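PDB 6BXS: mitochondrial association factor 1 from Toxoplasma gondii, which is encoded at a locus required for direct manipulation of host mitochondria and has a macro domain, a module that in many relatives binds ADP-ribose. Local coordinates for residues A[44-55]-A[162-173]; A[8-16]-A[265-276]. One frame throughout, in Å; residues are numbered along the deposited sequence.

Contact 1 of 2, residues A[44-55]-A[162-173]; sequences RVATVDAGTYGL and EMNDVMLYTVAP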
loop_
_atom_site.group_PDB
_atom_site.type_symbol
_atom_site.label_atom_id
_atom_site.label_comp_id
_atom_site.label_asym_id
_atom_site.label_seq_id
_atom_site.Cartn_x
_atom_site.Cartn_y
_atom_site.Cartn_z
ATOM N N ARG A 44 11.011 -1.161 -10.999
ATOM C CA ARG A 44 9.579 -1.400 -10.903
ATOM C C ARG A 44 9.068 -1.101 -9.497
ATOM O O ARG A 44 9.199 -1.921 -8.587
ATOM C CB ARG A 44 9.252 -2.843 -11.283
ATOM C CG ARG A 44 9.888 -3.305 -12.591
ATOM C CD ARG A 44 9.482 -4.734 -12.920
ATOM N NE ARG A 44 8.057 -4.935 -12.682
ATOM C CZ ARG A 44 7.095 -4.591 -13.533
ATOM N NH1 ARG A 44 5.827 -4.801 -13.211
ATOM N NH2 ARG A 44 7.391 -4.040 -14.703
ATOM N N VAL A 45 8.487 0.083 -9.335
ATOM C CA VAL A 45 7.966 0.526 -8.047
ATOM C C VAL A 45 6.451 0.353 -7.992
ATOM O O VAL A 45 5.732 0.882 -8.838
ATOM C CB VAL A 45 8.313 2.002 -7.780
ATOM C CG1 VAL A 45 7.900 2.405 -6.365
ATOM C CG2 VAL A 45 9.799 2.249 -7.994
ATOM N N ALA A 46 5.979 -0.393 -6.997
ATOM C CA ALA A 46 4.549 -0.569 -6.771
ATOM C C ALA A 46 4.088 0.338 -5.639
ATOM O O ALA A 46 4.587 0.247 -4.521
ATOM C CB ALA A 46 4.233 -2.021 -6.452
ATOM N N THR A 47 3.133 1.214 -5.932
ATOM C CA THR A 47 2.651 2.168 -4.943
ATOM C C THR A 47 1.443 1.604 -4.197
ATOM O O THR A 47 0.553 0.995 -4.795
ATOM C CB THR A 47 2.287 3.507 -5.601
ATOM O OG1 THR A 47 3.429 4.007 -6.310
ATOM C CG2 THR A 47 1.861 4.524 -4.553
ATOM N N VAL A 48 1.425 1.816 -2.884
ATOM C CA VAL A 48 0.399 1.253 -2.014
ATOM C C VAL A 48 -0.730 2.249 -1.773
ATOM O O VAL A 48 -0.537 3.286 -1.142
ATOM C CB VAL A 48 0.993 0.823 -0.658
ATOM C CG1 VAL A 48 -0.108 0.406 0.318
ATOM C CG2 VAL A 48 1.991 -0.315 -0.855
ATOM N N ASP A 49 -1.914 1.914 -2.272
ATOM C CA ASP A 49 -3.091 2.750 -2.089
ATOM C C ASP A 49 -3.585 2.693 -0.649
ATOM O O ASP A 49 -3.812 1.610 -0.109
ATOM C CB ASP A 49 -4.203 2.302 -3.038
ATOM C CG ASP A 49 -5.352 3.295 -3.112
ATOM O OD1 ASP A 49 -5.379 4.258 -2.316
ATOM O OD2 ASP A 49 -6.240 3.101 -3.970
ATOM N N ALA A 50 -3.753 3.854 -0.026
ATOM C CA ALA A 50 -4.400 3.921 1.279
ATOM C C ALA A 50 -5.891 3.660 1.094
ATOM O O ALA A 50 -6.673 4.585 0.874
ATOM C CB ALA A 50 -4.161 5.267 1.938
ATOM N N GLY A 51 -6.270 2.390 1.189
ATOM C CA GLY A 51 -7.597 1.945 0.809
ATOM C C GLY A 51 -8.695 2.274 1.798
ATOM O O GLY A 51 -8.437 2.677 2.931
ATOM N N THR A 52 -9.932 2.087 1.350
ATOM C CA THR A 52 -11.111 2.322 2.172
ATOM C C THR A 52 -11.624 1.002 2.736
ATOM O O THR A 52 -11.330 -0.067 2.205
ATOM C CB THR A 52 -12.232 2.993 1.363
ATOM O OG1 THR A 52 -12.588 2.145 0.268
ATOM C CG2 THR A 52 -11.779 4.347 0.825
ATOM N N TYR A 53 -12.402 1.085 3.808
ATOM C CA TYR A 53 -12.965 -0.100 4.443
ATOM C C TYR A 53 -13.970 -0.804 3.532
ATOM O O TYR A 53 -14.256 -1.988 3.712
ATOM C CB TYR A 53 -13.617 0.288 5.771
ATOM C CG TYR A 53 -12.653 0.984 6.710
ATOM C CD1 TYR A 53 -11.535 0.318 7.194
ATOM C CD2 TYR A 53 -12.851 2.303 7.101
ATOM C CE1 TYR A 53 -10.641 0.941 8.042
ATOM C CE2 TYR A 53 -11.959 2.936 7.954
ATOM C CZ TYR A 53 -10.855 2.249 8.419
ATOM O OH TYR A 53 -9.963 2.867 9.265
ATOM N N GLY A 54 -14.490 -0.075 2.547
ATOM C CA GLY A 54 -15.400 -0.642 1.567
ATOM C C GLY A 54 -14.691 -1.234 0.359
ATOM O O GLY A 54 -15.333 -1.818 -0.514
ATOM N N LEU A 55 -13.371 -1.061 0.303
ATOM C CA LEU A 55 -12.517 -1.717 -0.693
ATOM C C LEU A 55 -12.698 -1.220 -2.132
ATOM O O LEU A 55 -12.434 -1.966 -3.074
ATOM C CB LEU A 55 -12.744 -3.234 -0.668
ATOM C CG LEU A 55 -12.685 -3.943 0.686
ATOM C CD1 LEU A 55 -12.872 -5.444 0.492
ATOM C CD2 LEU A 55 -11.377 -3.651 1.400
ATOM N N GLU A 162 5.853 0.526 -18.860
ATOM C CA GLU A 162 5.724 -0.876 -18.461
ATOM C C GLU A 162 6.075 -1.117 -16.991
ATOM O O GLU A 162 5.530 -2.022 -16.358
ATOM C CB GLU A 162 6.622 -1.748 -19.346
ATOM C CG GLU A 162 6.410 -3.249 -19.196
ATOM C CD GLU A 162 7.695 -4.040 -19.371
ATOM O OE1 GLU A 162 8.562 -3.981 -18.469
ATOM O OE2 GLU A 162 7.841 -4.717 -20.411
ATOM N N MET A 163 6.983 -0.309 -16.453
ATOM C CA MET A 163 7.476 -0.515 -15.093
ATOM C C MET A 163 6.513 -0.019 -14.012
ATOM O O MET A 163 6.741 -0.259 -12.826
ATOM C CB MET A 163 8.826 0.183 -14.913
ATOM C CG MET A 163 9.957 -0.421 -15.727
ATOM S SD MET A 163 11.538 0.357 -15.351
ATOM C CE MET A 163 12.652 -0.658 -16.322
ATOM N N ASN A 164 5.446 0.664 -14.421
ATOM C CA ASN A 164 4.496 1.250 -13.474
ATOM C C ASN A 164 3.177 0.479 -13.379
ATOM O O ASN A 164 2.180 1.012 -12.895
ATOM C CB ASN A 164 4.202 2.705 -13.862
ATOM C CG ASN A 164 5.413 3.605 -13.714
ATOM O OD1 ASN A 164 6.322 3.320 -12.938
ATOM N ND2 ASN A 164 5.424 4.706 -14.459
ATOM N N ASP A 165 3.177 -0.776 -13.818
ATOM C CA ASP A 165 1.930 -1.524 -13.977
ATOM C C ASP A 165 1.613 -2.457 -12.807
ATOM O O ASP A 165 0.857 -3.417 -12.964
ATOM C CB ASP A 165 1.978 -2.332 -15.274
ATOM C CG ASP A 165 3.050 -3.398 -15.260
ATOM O OD1 ASP A 165 3.914 -3.372 -14.358
ATOM O OD2 ASP A 165 3.034 -4.259 -16.162
ATOM N N VAL A 166 2.198 -2.183 -11.644
ATOM C CA VAL A 166 1.825 -2.879 -10.416
ATOM C C VAL A 166 1.427 -1.875 -9.344
ATOM O O VAL A 166 2.138 -0.900 -9.100
ATOM C CB VAL A 166 2.966 -3.761 -9.875
ATOM C CG1 VAL A 166 2.549 -4.436 -8.570
ATOM C CG2 VAL A 166 3.367 -4.804 -10.902
ATOM N N MET A 167 0.285 -2.124 -8.711
ATOM C CA MET A 167 -0.167 -1.317 -7.588
ATOM C C MET A 167 -0.567 -2.228 -6.442
ATOM O O MET A 167 -0.859 -3.406 -6.647
ATOM C CB MET A 167 -1.346 -0.421 -7.983
ATOM C CG MET A 167 -2.614 -1.172 -8.378
ATOM S SD MET A 167 -4.065 -0.100 -8.498
ATOM C CE MET A 167 -4.410 0.236 -6.771
ATOM N N LEU A 168 -0.560 -1.677 -5.235
ATOM C CA LEU A 168 -1.110 -2.359 -4.078
ATOM C C LEU A 168 -2.221 -1.513 -3.470
ATOM O O LEU A 168 -2.316 -0.312 -3.720
ATOM C CB LEU A 168 -0.025 -2.649 -3.040
ATOM C CG LEU A 168 0.909 -3.825 -3.345
ATOM C CD1 LEU A 168 2.301 -3.320 -3.665
ATOM C CD2 LEU A 168 0.950 -4.813 -2.188
ATOM N N TYR A 169 -3.056 -2.169 -2.673
ATOM C CA TYR A 169 -4.204 -1.547 -2.027
ATOM C C TYR A 169 -4.313 -2.180 -0.648
ATOM O O TYR A 169 -4.349 -3.405 -0.529
ATOM C CB TYR A 169 -5.476 -1.760 -2.858
ATOM C CG TYR A 169 -6.745 -1.111 -2.327
ATOM C CD1 TYR A 169 -7.388 -1.603 -1.196
ATOM C CD2 TYR A 169 -7.325 -0.033 -2.987
ATOM C CE1 TYR A 169 -8.554 -1.024 -0.725
ATOM C CE2 TYR A 169 -8.494 0.553 -2.523
ATOM C CZ TYR A 169 -9.104 0.052 -1.392
ATOM O OH TYR A 169 -10.265 0.627 -0.924
ATOM N N THR A 170 -4.329 -1.350 0.389
ATOM C CA THR A 170 -4.365 -1.852 1.759
ATOM C C THR A 170 -5.274 -0.996 2.633
ATOM O O THR A 170 -5.495 0.186 2.356
ATOM C CB THR A 170 -2.943 -1.910 2.381
ATOM O OG1 THR A 170 -2.967 -2.734 3.552
ATOM C CG2 THR A 170 -2.426 -0.517 2.741
ATOM N N VAL A 171 -5.797 -1.611 3.690
ATOM C CA VAL A 171 -6.757 -0.966 4.579
ATOM C C VAL A 171 -6.161 -0.796 5.970
ATOM O O VAL A 171 -5.910 -1.774 6.674
ATOM C CB VAL A 171 -8.062 -1.781 4.677
ATOM C CG1 VAL A 171 -9.055 -1.111 5.622
ATOM C CG2 VAL A 171 -8.683 -1.959 3.299
ATOM N N ALA A 172 -5.952 0.457 6.360
ATOM C CA ALA A 172 -5.313 0.781 7.629
ATOM C C ALA A 172 -6.338 0.873 8.756
ATOM O O ALA A 172 -7.505 1.178 8.511
ATOM C CB ALA A 172 -4.549 2.088 7.505
ATOM N N PRO A 173 -5.904 0.620 10.001
ATOM C CA PRO A 173 -6.813 0.716 11.147
ATOM C C PRO A 173 -7.213 2.154 11.455
ATOM O O PRO A 173 -6.399 3.063 11.299
ATOM C CB PRO A 173 -5.994 0.121 12.295
ATOM C CG PRO A 173 -4.582 0.348 11.905
ATOM C CD PRO A 173 -4.543 0.229 10.411
HETATM O O HOH W 1 5.099 -1.178 -10.974
#

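Contact 2 of 2, residues A[8-16]-A[265-276]; sequences PLTLRFTCL and LRGLMESERKYK. With SO4 (sulfate ion), chain H.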
loop_
_atom_site.group_PDB
_atom_site.type_symbol
_atom_site.label_atom_id
_atom_site.label_comp_id
_atom_site.label_asym_id
_atom_site.label_seq_id
_atom_site.Cartn_x
_atom_site.Cartn_y
_atom_site.Cartn_z
ATOM N N PRO A 8 14.492 12.766 -3.049
ATOM C CA PRO A 8 14.511 11.428 -2.448
ATOM C C PRO A 8 15.587 11.296 -1.367
ATOM O O PRO A 8 16.672 10.773 -1.630
ATOM C CB PRO A 8 14.800 10.520 -3.644
ATOM C CG PRO A 8 15.625 11.359 -4.552
ATOM C CD PRO A 8 15.156 12.783 -4.366
ATOM N N LEU A 9 15.286 11.778 -0.165
ATOM C CA LEU A 9 16.201 11.644 0.963
ATOM C C LEU A 9 16.358 10.175 1.335
ATOM O O LEU A 9 15.381 9.502 1.667
ATOM C CB LEU A 9 15.699 12.449 2.166
ATOM C CG LEU A 9 16.408 12.227 3.506
ATOM C CD1 LEU A 9 17.883 12.593 3.424
ATOM C CD2 LEU A 9 15.711 13.023 4.600
ATOM N N THR A 10 17.594 9.685 1.279
ATOM C CA THR A 10 17.893 8.286 1.562
ATOM C C THR A 10 18.678 8.161 2.864
ATOM O O THR A 10 19.706 8.817 3.043
ATOM C CB THR A 10 18.690 7.643 0.413
ATOM O OG1 THR A 10 17.966 7.789 -0.814
ATOM C CG2 THR A 10 18.929 6.163 0.680
ATOM N N LEU A 11 18.184 7.315 3.764
ATOM C CA LEU A 11 18.815 7.093 5.061
ATOM C C LEU A 11 18.920 5.603 5.364
ATOM O O LEU A 11 17.990 4.841 5.101
ATOM C CB LEU A 11 18.026 7.799 6.167
ATOM C CG LEU A 11 17.935 9.323 6.053
ATOM C CD1 LEU A 11 16.980 9.879 7.096
ATOM C CD2 LEU A 11 19.306 9.963 6.193
ATOM N N ARG A 12 20.058 5.196 5.922
ATOM C CA ARG A 12 20.301 3.796 6.245
ATOM C C ARG A 12 19.856 3.484 7.667
ATOM O O ARG A 12 20.074 4.279 8.580
ATOM C CB ARG A 12 21.779 3.454 6.074
ATOM C CG ARG A 12 22.114 2.003 6.372
ATOM C CD ARG A 12 23.385 1.584 5.655
ATOM N NE ARG A 12 23.189 1.546 4.208
ATOM C CZ ARG A 12 24.164 1.649 3.310
ATOM N NH1 ARG A 12 25.424 1.804 3.695
ATOM N NH2 ARG A 12 23.875 1.602 2.016
ATOM N N PHE A 13 19.236 2.321 7.843
ATOM C CA PHE A 13 18.675 1.928 9.129
ATOM C C PHE A 13 19.215 0.581 9.579
ATOM O O PHE A 13 18.936 -0.447 8.963
ATOM C CB PHE A 13 17.149 1.880 9.044
ATOM C CG PHE A 13 16.516 3.229 8.895
ATOM C CD1 PHE A 13 16.377 3.811 7.647
ATOM C CD2 PHE A 13 16.066 3.922 10.007
ATOM C CE1 PHE A 13 15.797 5.056 7.510
ATOM C CE2 PHE A 13 15.486 5.164 9.874
ATOM C CZ PHE A 13 15.353 5.734 8.626
ATOM N N THR A 14 19.991 0.592 10.656
ATOM C CA THR A 14 20.552 -0.635 11.195
ATOM C C THR A 14 19.468 -1.451 11.892
ATOM O O THR A 14 19.605 -2.662 12.060
ATOM C CB THR A 14 21.703 -0.350 12.182
ATOM O OG1 THR A 14 22.342 -1.579 12.546
ATOM C CG2 THR A 14 21.190 0.341 13.431
ATOM N N CYS A 15 18.391 -0.785 12.300
ATOM C CA CYS A 15 17.255 -1.478 12.901
ATOM C C CYS A 15 16.456 -2.235 11.841
ATOM O O CYS A 15 15.582 -3.037 12.170
ATOM C CB CYS A 15 16.346 -0.493 13.643
ATOM S SG CYS A 15 15.413 0.636 12.579
ATOM N N LEU A 16 16.762 -1.970 10.572
ATOM C CA LEU A 16 16.123 -2.656 9.451
ATOM C C LEU A 16 17.140 -3.468 8.651
ATOM O O LEU A 16 17.021 -3.603 7.432
ATOM C CB LEU A 16 15.427 -1.652 8.529
ATOM C CG LEU A 16 14.389 -0.726 9.171
ATOM C CD1 LEU A 16 13.809 0.217 8.129
ATOM C CD2 LEU A 16 13.283 -1.522 9.845
ATOM N N LEU A 265 9.163 9.575 8.611
ATOM C CA LEU A 265 10.590 9.729 8.865
ATOM C C LEU A 265 10.897 9.762 10.361
ATOM O O LEU A 265 11.733 9.003 10.844
ATOM C CB LEU A 265 11.100 11.006 8.194
ATOM C CG LEU A 265 12.573 11.374 8.409
ATOM C CD1 LEU A 265 13.491 10.304 7.846
ATOM C CD2 LEU A 265 12.872 12.721 7.777
ATOM N N ARG A 266 10.211 10.639 11.091
ATOM C CA ARG A 266 10.474 10.822 12.518
ATOM C C ARG A 266 10.256 9.552 13.330
ATOM O O ARG A 266 10.999 9.277 14.271
ATOM C CB ARG A 266 9.590 11.930 13.087
ATOM C CG ARG A 266 10.087 13.335 12.809
ATOM C CD ARG A 266 9.751 14.255 13.969
ATOM N NE ARG A 266 9.473 15.619 13.535
ATOM C CZ ARG A 266 9.231 16.630 14.362
ATOM N NH1 ARG A 266 9.240 16.438 15.675
ATOM N NH2 ARG A 266 8.985 17.837 13.874
ATOM N N GLY A 267 9.226 8.790 12.978
ATOM C CA GLY A 267 8.922 7.561 13.687
ATOM C C GLY A 267 10.051 6.557 13.564
ATOM O O GLY A 267 10.437 5.916 14.543
ATOM N N LEU A 268 10.589 6.425 12.356
ATOM C CA LEU A 268 11.672 5.483 12.100
ATOM C C LEU A 268 13.000 5.988 12.660
ATOM O O LEU A 268 13.821 5.195 13.118
ATOM C CB LEU A 268 11.795 5.211 10.600
ATOM C CG LEU A 268 10.895 4.090 10.069
ATOM C CD1 LEU A 268 10.833 4.113 8.546
ATOM C CD2 LEU A 268 11.377 2.728 10.557
ATOM N N MET A 269 13.211 7.302 12.615
ATOM C CA MET A 269 14.376 7.912 13.254
ATOM C C MET A 269 14.409 7.532 14.728
ATOM O O MET A 269 15.466 7.231 15.283
ATOM C CB MET A 269 14.348 9.437 13.117
ATOM C CG MET A 269 14.693 9.974 11.734
ATOM S SD MET A 269 16.437 9.808 11.305
ATOM C CE MET A 269 16.366 8.385 10.228
ATOM N N GLU A 270 13.238 7.551 15.356
ATOM C CA GLU A 270 13.114 7.217 16.768
ATOM C C GLU A 270 13.407 5.738 17.008
ATOM O O GLU A 270 14.034 5.378 18.002
ATOM C CB GLU A 270 11.715 7.571 17.277
ATOM C CG GLU A 270 11.532 7.377 18.776
ATOM C CD GLU A 270 10.326 8.116 19.329
ATOM O OE1 GLU A 270 10.011 9.220 18.833
ATOM O OE2 GLU A 270 9.686 7.589 20.265
ATOM N N SER A 271 12.955 4.888 16.090
ATOM C CA SER A 271 13.224 3.456 16.177
ATOM C C SER A 271 14.718 3.181 16.040
ATOM O O SER A 271 15.268 2.333 16.741
ATOM C CB SER A 271 12.449 2.696 15.102
ATOM O OG SER A 271 11.079 2.588 15.443
ATOM N N GLU A 272 15.363 3.900 15.128
ATOM C CA GLU A 272 16.798 3.768 14.905
ATOM C C GLU A 272 17.569 4.172 16.156
ATOM O O GLU A 272 18.501 3.485 16.574
ATOM C CB GLU A 272 17.232 4.626 13.712
ATOM C CG GLU A 272 18.720 4.583 13.380
ATOM C CD GLU A 272 19.141 3.294 12.699
ATOM O OE1 GLU A 272 18.368 2.313 12.733
ATOM O OE2 GLU A 272 20.247 3.265 12.117
ATOM N N ARG A 273 17.171 5.295 16.743
ATOM C CA ARG A 273 17.797 5.800 17.959
ATOM C C ARG A 273 17.631 4.794 19.095
ATOM O O ARG A 273 18.559 4.550 19.864
ATOM C CB ARG A 273 17.187 7.149 18.348
ATOM C CG ARG A 273 17.988 7.944 19.370
ATOM C CD ARG A 273 19.065 8.798 18.712
ATOM N NE ARG A 273 19.500 9.889 19.583
ATOM C CZ ARG A 273 18.867 11.053 19.705
ATOM N NH1 ARG A 273 17.759 11.292 19.013
ATOM N NH2 ARG A 273 19.339 11.983 20.523
ATOM N N LYS A 274 16.441 4.207 19.183
ATOM C CA LYS A 274 16.135 3.240 20.232
ATOM C C LYS A 274 16.933 1.954 20.045
ATOM O O LYS A 274 17.342 1.320 21.017
ATOM C CB LYS A 274 14.637 2.928 20.249
ATOM C CG LYS A 274 13.964 3.198 21.583
ATOM C CD LYS A 274 12.476 3.468 21.419
ATOM C CE LYS A 274 11.887 4.074 22.681
ATOM N NZ LYS A 274 10.446 4.410 22.519
ATOM N N TYR A 275 17.149 1.577 18.790
ATOM C CA TYR A 275 17.908 0.376 18.465
ATOM C C TYR A 275 19.394 0.577 18.747
ATOM O O TYR A 275 20.046 -0.290 19.327
ATOM C CB TYR A 275 17.692 -0.004 16.999
ATOM C CG TYR A 275 18.402 -1.270 16.567
ATOM C CD1 TYR A 275 19.740 -1.248 16.200
ATOM C CD2 TYR A 275 17.729 -2.484 16.515
ATOM C CE1 TYR A 275 20.391 -2.399 15.801
ATOM C CE2 TYR A 275 18.373 -3.641 16.117
ATOM C CZ TYR A 275 19.704 -3.592 15.760
ATOM O OH TYR A 275 20.353 -4.739 15.361
ATOM N N LYS A 276 19.922 1.726 18.334
ATOM C CA LYS A 276 21.350 2.004 18.459
ATOM C C LYS A 276 21.758 2.359 19.887
ATOM O O LYS A 276 22.947 2.463 20.187
ATOM C CB LYS A 276 21.754 3.139 17.514
ATOM C CG LYS A 276 21.938 2.704 16.065
ATOM C CD LYS A 276 22.797 3.683 15.269
ATOM C CE LYS A 276 24.254 3.686 15.726
ATOM N NZ LYS A 276 24.875 2.330 15.695
HETATM S S SO4 H . 9.774 13.081 17.630
HETATM O O1 SO4 H . 9.173 13.186 18.958
HETATM O O2 SO4 H . 8.747 12.685 16.669
HETATM O O3 SO4 H . 10.333 14.374 17.242
HETATM O O4 SO4 H . 10.839 12.082 17.658
#

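Contact 1 of 2, residues A[44-55]-A[162-173]
Gly-51 sits over the ring of Tyr-169, its CA above one face and 3.6 Å from the ring centroid, in a CH-pi contact that the lack of a side chain makes possible. Tyr-169 carries its CG anti to the backbone N (chi1 -178°), which runs the ring alongside Asp-49 and brings the hydroxyl to Thr-52. There Tyr-169 OH accepts from Thr-52 N at 2.7 Å and from Thr-52 OG1 at 3.0 Å, and it also bonds Phe-56 O, so three partners pin the end of the ring. Beyond it Tyr-53 brings its CD1 against Val-171 CG1, while its OH donates to Ala-172 O.

The opposite end is ionic. Arg-44, bent at chi3 (44°), gives NH1 to the syn lone pair of Asp-165 OD1 at 2.6 Å, with the guanidinium and carboxylate planes 75° apart. Arg-44 NH2 donates to Glu-162 O at 3.2 Å. Second-shell bonds fix this group: Arg-44 NE reaches Pro-210 O, and Asp-165 OD2 pairs with Lys-209. Nearby a water donates to Val-45 O and Met-163 O and accepts from Val-166 N, linking the two segments just before strand 166-170 pairs directly with strand 45-50.

Between the ends, backbone bonds run in register, among them Leu-168 N to Thr-47 O (2.9 Å) and Asp-49 N to Leu-168 O (2.7 Å). Val-48 CG1 and Thr-170 CG2 press tightly at 3.5 Å, beneath helix 179-202. Thr-47 and Asp-49 look the other way, to helix 61-76. Parallel neighbours with helices on both faces are consistent with the three-layer alpha/beta/alpha core of a macro domain.

Contact 2 of 2, residues A[8-16]-A[265-276]
Glu-272 reaches from the C-terminal helix to clasp the turn that follows strand 8-13, in a strand-helix packing at the edge of the macro domain's mixed sheet. The strand and helix axes come no nearer than 9.8 Å and run 32° apart, so side chains and the turn do the joining.

The close part is at the turn. Glu-272 leaves the helix extended and then bends at chi2 (75°), setting both carboxylate oxygens before successive amides of the short 3-10 segment: OE2 takes Thr-14 N and OE1 takes Cys-15 N, each at 3.1 Å and each on a syn lone pair. Two such bonds fix the rotation of the carboxylate, and the two amides would probably stabilise its negative charge. Next to this grip Tyr-275 lays a ring face over the turn, with Cys-15 CA 3.9 Å from the ring centroid in a CH-pi contact, while Thr-14 CG2 pushes against the ring at CD1. Phe-13 packs against the helix on the strand side of the turn: it turns its edge to Leu-268 O, and its CZ meets Met-269 CE at 3.3 Å, the two side chains crossing at about a right angle.

Toward the start of the strand the fit slackens. Leu-11 CD1 still touches Met-269 CE at 3.5 Å and also meets Leu-265 CD1, but Leu-9 CD2 and Leu-265 CD2 stand 4.3 Å apart on the surface. Leu-265 and Leu-268 both lean on Phe-23 of strand 19-24, which ties the helix to the second strand as well. Pointing clear of segment 8-16, exposed Arg-266 holds a sulfate, probably from the crystallisation liquor, through NH1 to sulfate O3 at 2.8 Å.

In the fold
Both contacts belong to one mixed sheet, but to different parts of it. Contact 1 pairs strands 45-50 and 166-170 near the centre of the chain; contact 2 packs helix 263-276 on strand 8-13 at the sheet's outer edge. Strands 19-24, 253-256 and 213-216 lie between 8-13 and 45-50, so the contact centres are 24 Å apart and their nearest atoms about 11 Å apart. Along the chain the order is 8-16, 44-55, 162-173, 265-276: contact 2 brings the first and last parts of the modelled chain together, while contact 1 joins two inner ones. So the domain pairs two strands in its buried core, and its first strand and last helix pack together at the sheet's edge.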